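PDB 3WEU: L-lysine 6-oxidase from Marinomonas mediterranea, which oxidises the epsilon-amino group of L-lysine with a cysteine tryptophylquinone cofactor, releasing ammonium and the hydrogen peroxide that makes it antibacterial. Local coordinates for residues D20-N25 with I194-Y199; P33-V38 with P42-V47. One frame throughout, in Å; residues are numbered along the deposited sequence.

Contact 1 of 2, residues D20-N25 with I194-Y199; sequences DNFVLN and IVLGGY. With EDO (1,2-ethanediol), chain L.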
loop_
_atom_site.group_PDB
_atom_site.type_symbol
_atom_site.label_atom_id
_atom_site.label_comp_id
_atom_site.label_asym_id
_atom_site.label_seq_id
_atom_site.Cartn_x
_atom_site.Cartn_y
_atom_site.Cartn_z
ATOM N N ASP A 20 -36.761 10.552 4.183
ATOM C CA ASP A 20 -38.157 10.458 4.566
ATOM C C ASP A 20 -38.673 9.015 4.679
ATOM O O ASP A 20 -39.838 8.795 4.950
ATOM C CB ASP A 20 -39.032 11.209 3.529
ATOM C CG ASP A 20 -38.856 12.718 3.643
ATOM O OD1 ASP A 20 -38.364 13.201 4.685
ATOM O OD2 ASP A 20 -39.165 13.412 2.659
ATOM N N ASN A 21 -37.808 8.038 4.392
ATOM C CA ASN A 21 -38.213 6.619 4.335
ATOM C C ASN A 21 -37.602 5.858 5.531
ATOM O O ASN A 21 -36.412 5.463 5.501
ATOM C CB ASN A 21 -37.765 5.994 3.014
ATOM C CG ASN A 21 -38.275 4.585 2.801
ATOM O OD1 ASN A 21 -39.049 4.065 3.593
ATOM N ND2 ASN A 21 -37.875 3.970 1.709
ATOM N N PHE A 22 -38.415 5.626 6.549
ATOM C CA PHE A 22 -37.899 5.071 7.805
ATOM C C PHE A 22 -38.928 4.161 8.458
ATOM O O PHE A 22 -40.123 4.232 8.163
ATOM C CB PHE A 22 -37.467 6.155 8.803
ATOM C CG PHE A 22 -38.508 7.187 9.075
ATOM C CD1 PHE A 22 -39.395 7.054 10.133
ATOM C CD2 PHE A 22 -38.595 8.299 8.271
ATOM C CE1 PHE A 22 -40.392 7.985 10.381
ATOM C CE2 PHE A 22 -39.604 9.273 8.514
ATOM C CZ PHE A 22 -40.501 9.094 9.547
ATOM N N VAL A 23 -38.438 3.358 9.405
ATOM C CA VAL A 23 -39.260 2.587 10.250
ATOM C C VAL A 23 -39.153 3.129 11.678
ATOM O O VAL A 23 -38.233 3.878 12.003
ATOM C CB VAL A 23 -38.887 1.071 10.149
ATOM C CG1 VAL A 23 -39.146 0.562 8.737
ATOM C CG2 VAL A 23 -37.435 0.779 10.448
ATOM N N LEU A 24 -40.104 2.730 12.516
ATOM C CA LEU A 24 -40.079 3.043 13.903
ATOM C C LEU A 24 -39.565 1.861 14.748
ATOM O O LEU A 24 -39.388 0.703 14.312
ATOM C CB LEU A 24 -41.491 3.417 14.378
ATOM C CG LEU A 24 -42.048 4.655 13.647
ATOM C CD1 LEU A 24 -43.393 4.980 14.180
ATOM C CD2 LEU A 24 -41.111 5.861 13.766
ATOM N N ASN A 25 -39.332 2.190 16.005
ATOM C CA ASN A 25 -38.587 1.312 16.892
ATOM C C ASN A 25 -39.311 0.037 17.207
ATOM O O ASN A 25 -40.539 -0.024 17.217
ATOM C CB ASN A 25 -38.325 1.977 18.240
ATOM C CG ASN A 25 -39.549 2.617 18.815
ATOM O OD1 ASN A 25 -39.969 3.713 18.385
ATOM N ND2 ASN A 25 -40.152 1.954 19.811
ATOM N N ILE A 194 -39.631 11.744 17.648
ATOM C CA ILE A 194 -38.976 10.657 16.914
ATOM C C ILE A 194 -37.610 11.099 16.591
ATOM O O ILE A 194 -37.417 12.136 15.949
ATOM C CB ILE A 194 -39.743 10.310 15.589
ATOM C CG1 ILE A 194 -41.076 9.720 15.939
ATOM C CG2 ILE A 194 -38.946 9.332 14.707
ATOM C CD1 ILE A 194 -42.119 9.736 14.821
ATOM N N VAL A 195 -36.607 10.360 17.046
ATOM C CA VAL A 195 -35.261 10.667 16.647
ATOM C C VAL A 195 -34.730 9.670 15.655
ATOM O O VAL A 195 -34.827 8.478 15.874
ATOM C CB VAL A 195 -34.311 10.640 17.851
ATOM C CG1 VAL A 195 -32.884 11.015 17.409
ATOM C CG2 VAL A 195 -34.834 11.534 18.967
ATOM N N LEU A 196 -34.239 10.166 14.539
ATOM C CA LEU A 196 -33.606 9.398 13.534
ATOM C C LEU A 196 -32.161 9.842 13.531
ATOM O O LEU A 196 -31.859 11.058 13.696
ATOM C CB LEU A 196 -34.272 9.663 12.195
ATOM C CG LEU A 196 -35.719 9.195 12.071
ATOM C CD1 LEU A 196 -36.538 10.020 11.122
ATOM C CD2 LEU A 196 -35.734 7.805 11.505
ATOM N N GLY A 197 -31.263 8.883 13.363
ATOM C CA GLY A 197 -29.827 9.105 13.420
ATOM C C GLY A 197 -29.221 9.250 12.050
ATOM O O GLY A 197 -29.883 9.603 11.098
ATOM N N GLY A 198 -27.948 8.924 11.969
ATOM C CA GLY A 198 -27.156 9.046 10.752
ATOM C C GLY A 198 -27.567 8.215 9.562
ATOM O O GLY A 198 -28.483 7.330 9.600
ATOM N N TYR A 199 -26.828 8.494 8.506
ATOM C CA TYR A 199 -27.059 7.979 7.217
ATOM C C TYR A 199 -26.056 6.917 6.775
ATOM O O TYR A 199 -26.208 6.377 5.672
ATOM C CB TYR A 199 -27.070 9.127 6.229
ATOM C CG TYR A 199 -28.188 10.086 6.436
ATOM C CD1 TYR A 199 -28.011 11.246 7.226
ATOM C CD2 TYR A 199 -29.471 9.793 5.964
ATOM C CE1 TYR A 199 -29.073 12.127 7.433
ATOM C CE2 TYR A 199 -30.541 10.649 6.192
ATOM C CZ TYR A 199 -30.347 11.810 6.919
ATOM O OH TYR A 199 -31.387 12.665 7.097
HETATM C C1 EDO L . -39.620 2.254 -1.465
HETATM O O1 EDO L . -38.442 2.079 -2.213
HETATM C C2 EDO L . -39.729 1.096 -0.551
HETATM O O2 EDO L . -39.221 1.529 0.735
#

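Contact 2 of 2, residues P33-V38 with P42-V47; sequences PYEHDV and PTTTVV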
loop_
_atom_site.group_PDB
_atom_site.type_symbol
_atom_site.label_atom_id
_atom_site.label_comp_id
_atom_site.label_asym_id
_atom_site.label_seq_id
_atom_site.Cartn_x
_atom_site.Cartn_y
_atom_site.Cartn_z
ATOM N N PRO A 33 -38.866 -3.853 14.009
ATOM C CA PRO A 33 -39.264 -2.446 13.873
ATOM C C PRO A 33 -40.544 -2.336 13.035
ATOM O O PRO A 33 -41.004 -3.325 12.455
ATOM C CB PRO A 33 -38.090 -1.814 13.143
ATOM C CG PRO A 33 -37.585 -2.934 12.311
ATOM C CD PRO A 33 -37.739 -4.175 13.150
ATOM N N TYR A 34 -41.162 -1.143 13.038
ATOM C CA TYR A 34 -42.520 -0.958 12.548
ATOM C C TYR A 34 -42.632 -0.030 11.388
ATOM O O TYR A 34 -41.977 0.987 11.333
ATOM C CB TYR A 34 -43.415 -0.361 13.668
ATOM C CG TYR A 34 -43.972 -1.405 14.529
ATOM C CD1 TYR A 34 -43.165 -2.069 15.497
ATOM C CD2 TYR A 34 -45.273 -1.817 14.353
ATOM C CE1 TYR A 34 -43.688 -3.094 16.251
ATOM C CE2 TYR A 34 -45.792 -2.876 15.066
ATOM C CZ TYR A 34 -44.999 -3.484 16.016
ATOM O OH TYR A 34 -45.587 -4.449 16.711
ATOM N N GLU A 35 -43.493 -0.397 10.438
ATOM C CA GLU A 35 -43.981 0.565 9.482
ATOM C C GLU A 35 -44.829 1.583 10.238
ATOM O O GLU A 35 -45.218 1.366 11.425
ATOM C CB GLU A 35 -44.827 -0.121 8.412
ATOM C CG GLU A 35 -44.131 -1.176 7.573
ATOM C CD GLU A 35 -42.981 -0.688 6.738
ATOM O OE1 GLU A 35 -42.987 0.515 6.352
ATOM O OE2 GLU A 35 -42.144 -1.548 6.388
ATOM N N HIS A 36 -45.131 2.696 9.580
ATOM C CA HIS A 36 -45.958 3.679 10.205
ATOM C C HIS A 36 -46.939 4.313 9.217
ATOM O O HIS A 36 -46.726 4.223 8.017
ATOM C CB HIS A 36 -45.053 4.760 10.831
ATOM C CG HIS A 36 -44.250 5.489 9.822
ATOM N ND1 HIS A 36 -44.774 6.511 9.059
ATOM C CD2 HIS A 36 -42.964 5.339 9.425
ATOM C CE1 HIS A 36 -43.863 6.927 8.202
ATOM N NE2 HIS A 36 -42.757 6.220 8.391
ATOM N N ASP A 37 -47.933 5.014 9.754
ATOM C CA ASP A 37 -48.938 5.761 8.924
ATOM C C ASP A 37 -48.512 7.208 8.752
ATOM O O ASP A 37 -47.483 7.568 9.210
ATOM C CB ASP A 37 -50.326 5.740 9.515
ATOM C CG ASP A 37 -50.430 6.384 10.858
ATOM O OD1 ASP A 37 -49.652 7.243 11.320
ATOM O OD2 ASP A 37 -51.356 5.976 11.509
ATOM N N VAL A 38 -49.330 8.038 8.087
ATOM C CA VAL A 38 -48.914 9.410 7.798
ATOM C C VAL A 38 -48.803 10.304 8.997
ATOM O O VAL A 38 -48.125 11.313 8.901
ATOM C CB VAL A 38 -49.858 10.088 6.757
ATOM C CG1 VAL A 38 -49.734 9.306 5.455
ATOM C CG2 VAL A 38 -51.254 10.161 7.289
ATOM N N PRO A 42 -47.017 3.819 14.699
ATOM C CA PRO A 42 -46.613 2.497 14.247
ATOM C C PRO A 42 -47.830 1.727 13.778
ATOM O O PRO A 42 -48.907 1.850 14.395
ATOM C CB PRO A 42 -46.017 1.856 15.487
ATOM C CG PRO A 42 -46.310 2.769 16.630
ATOM C CD PRO A 42 -46.731 4.065 16.118
ATOM N N THR A 43 -47.705 0.991 12.689
ATOM C CA THR A 43 -48.804 0.207 12.186
ATOM C C THR A 43 -48.469 -1.295 12.315
ATOM O O THR A 43 -48.773 -1.886 13.314
ATOM C CB THR A 43 -49.141 0.611 10.758
ATOM O OG1 THR A 43 -47.978 0.628 9.938
ATOM C CG2 THR A 43 -49.802 2.065 10.748
ATOM N N THR A 44 -47.925 -1.840 11.271
ATOM C CA THR A 44 -47.561 -3.244 11.131
ATOM C C THR A 44 -46.073 -3.330 11.276
ATOM O O THR A 44 -45.376 -2.332 11.097
ATOM C CB THR A 44 -47.868 -3.806 9.727
ATOM O OG1 THR A 44 -46.969 -3.252 8.727
ATOM C CG2 THR A 44 -49.207 -3.548 9.297
ATOM N N THR A 45 -45.560 -4.521 11.539
ATOM C CA THR A 45 -44.118 -4.698 11.502
ATOM C C THR A 45 -43.589 -4.505 10.105
ATOM O O THR A 45 -44.315 -4.564 9.068
ATOM C CB THR A 45 -43.705 -6.047 12.050
ATOM O OG1 THR A 45 -44.526 -7.011 11.448
ATOM C CG2 THR A 45 -43.951 -6.071 13.499
ATOM N N VAL A 46 -42.305 -4.217 10.050
ATOM C CA VAL A 46 -41.600 -3.892 8.812
ATOM C C VAL A 46 -41.850 -4.907 7.711
ATOM O O VAL A 46 -41.809 -6.120 7.935
ATOM C CB VAL A 46 -40.090 -3.808 9.081
ATOM C CG1 VAL A 46 -39.578 -5.149 9.550
ATOM C CG2 VAL A 46 -39.300 -3.399 7.839
ATOM N N VAL A 47 -42.113 -4.395 6.518
ATOM C CA VAL A 47 -42.204 -5.238 5.355
ATOM C C VAL A 47 -40.795 -5.417 4.826
ATOM O O VAL A 47 -40.264 -6.506 4.979
ATOM C CB VAL A 47 -43.160 -4.627 4.318
ATOM C CG1 VAL A 47 -43.214 -5.488 3.070
ATOM C CG2 VAL A 47 -44.553 -4.426 4.940
HETATM O O HOH W 1 -48.460 1.374 7.537
#

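Contact 1 of 2, residues D20-N25 with I194-Y199
With chi1 of Phe22 at 53°, its CG sits between the backbone N and the carbonyl carbon, and the ring is laid over Leu196, whose CG stands anti to its carbonyl carbon (chi1 -66°) and lifts both methyls to the phenylalanine. The two segments belong to the large mixed beta-sheet of the N-terminal family region: strands 22-24 and 193-196 both pair with strand 58-66, the first parallel and the second antiparallel to it, so they face each other as next-but-one neighbours with Phe22 CA 8.4 Å from Leu196 CA. Side chains alone bridge that distance. Leu196 CD1 makes a CH-pi contact over the centre of the Phe22 ring, 3.9 Å from the centroid and 11° off the normal, while the other methyl, CD2, rests against the stem of the ring, 3.6 Å from Phe22 CB. Arg186 of strand 181-187 also touches Phe22. Asn21, which does not touch 194-199, donates from ND2 to O2 of a 1,2-ethanediol (3.0 Å), probably from the crystallisation liquor, which also bonds Glu52 N. Two residues along each strand, Leu24 and Ile194 cross at about a right angle, Leu24 CD2 meeting Ile194 CD1 at 4.1 Å.

Contact 2 of 2, residues P33-V38 with P42-V47
A short antiparallel beta-hairpin at the surface joins strand 34-36 to residues 42-47, its register broken by a beta bulge. Tyr34 faces Thr45 and His36 faces Pro42, both as non-hydrogen-bonded pairs, and the extra residue lies on the second segment. Glu35 stands between the pairs and bonds with both ends of its backbone, Glu35 N to Thr44 O and Thr43 N to Glu35 O, at 2.8 Å each. Val46 N closes the ladder on Pro33 O at 2.9 Å.

The chain turns a corner at Thr44. On the face away from the Tyr34 ring, the Glu35 side chain runs past Thr44 and Thr45 to Val47. Its CG is anti to the carbonyl carbon (chi1 -61°) and the chain folds again at chi2, which brings OE2 to Val47 N, 2.9 Å away. That bond is almost straight at 168° and uses the anti lone pair of OE2. The other oxygen, OE1, forms a salt bridge with Arg57, so the carboxylate is held at both oxygens.

In the fold, strand 34-36 borders strand 22-24 of the N-terminal sheet, with Pro33 and Val46 on Val23 and Pro42 on Leu24.

The Tyr34 ring fills the corner of residues 42-45, Thr44 O coming to 3.3 Å of its CD2. Thr45 CG2 lies over one face, 4.1 Å from the centroid and offset toward the rim, as a CH-pi contact, while Thr43 O lies near the plane at the edge. Tyr34 CB meets Pro42 CB at 3.9 Å.

Toward the turn, His36 ND1 donates to Asp37 O in the plane of the imidazole, and Asp37 OD1 accepts from Lys41 N. A water lies 2.6 Å from Thr43 OG1 and bonds weakly to His36 O. At the far end, Pro33 CG packs on Val46 CG1.

Strand 22-24 is common ground: in contact 1 it reaches Ile194 and Leu196 through side chains, and toward contact 2 its Leu24 N probably bonds Tyr34 O, 2.8 Å away. The hairpin of contact 2 follows that strand in the chain and borders it in space, the two contact centres lying about 12 Å apart. Contact 1 is buried and wholly apolar between its segments, whereas contact 2 lies largely at the surface and relies on backbone bonds, a carboxylate and threonines. His36 ties them together by stacking on Phe22, and Arg57, the partner of Glu35, also bonds weakly to Asn21 OD1 and Phe22 O.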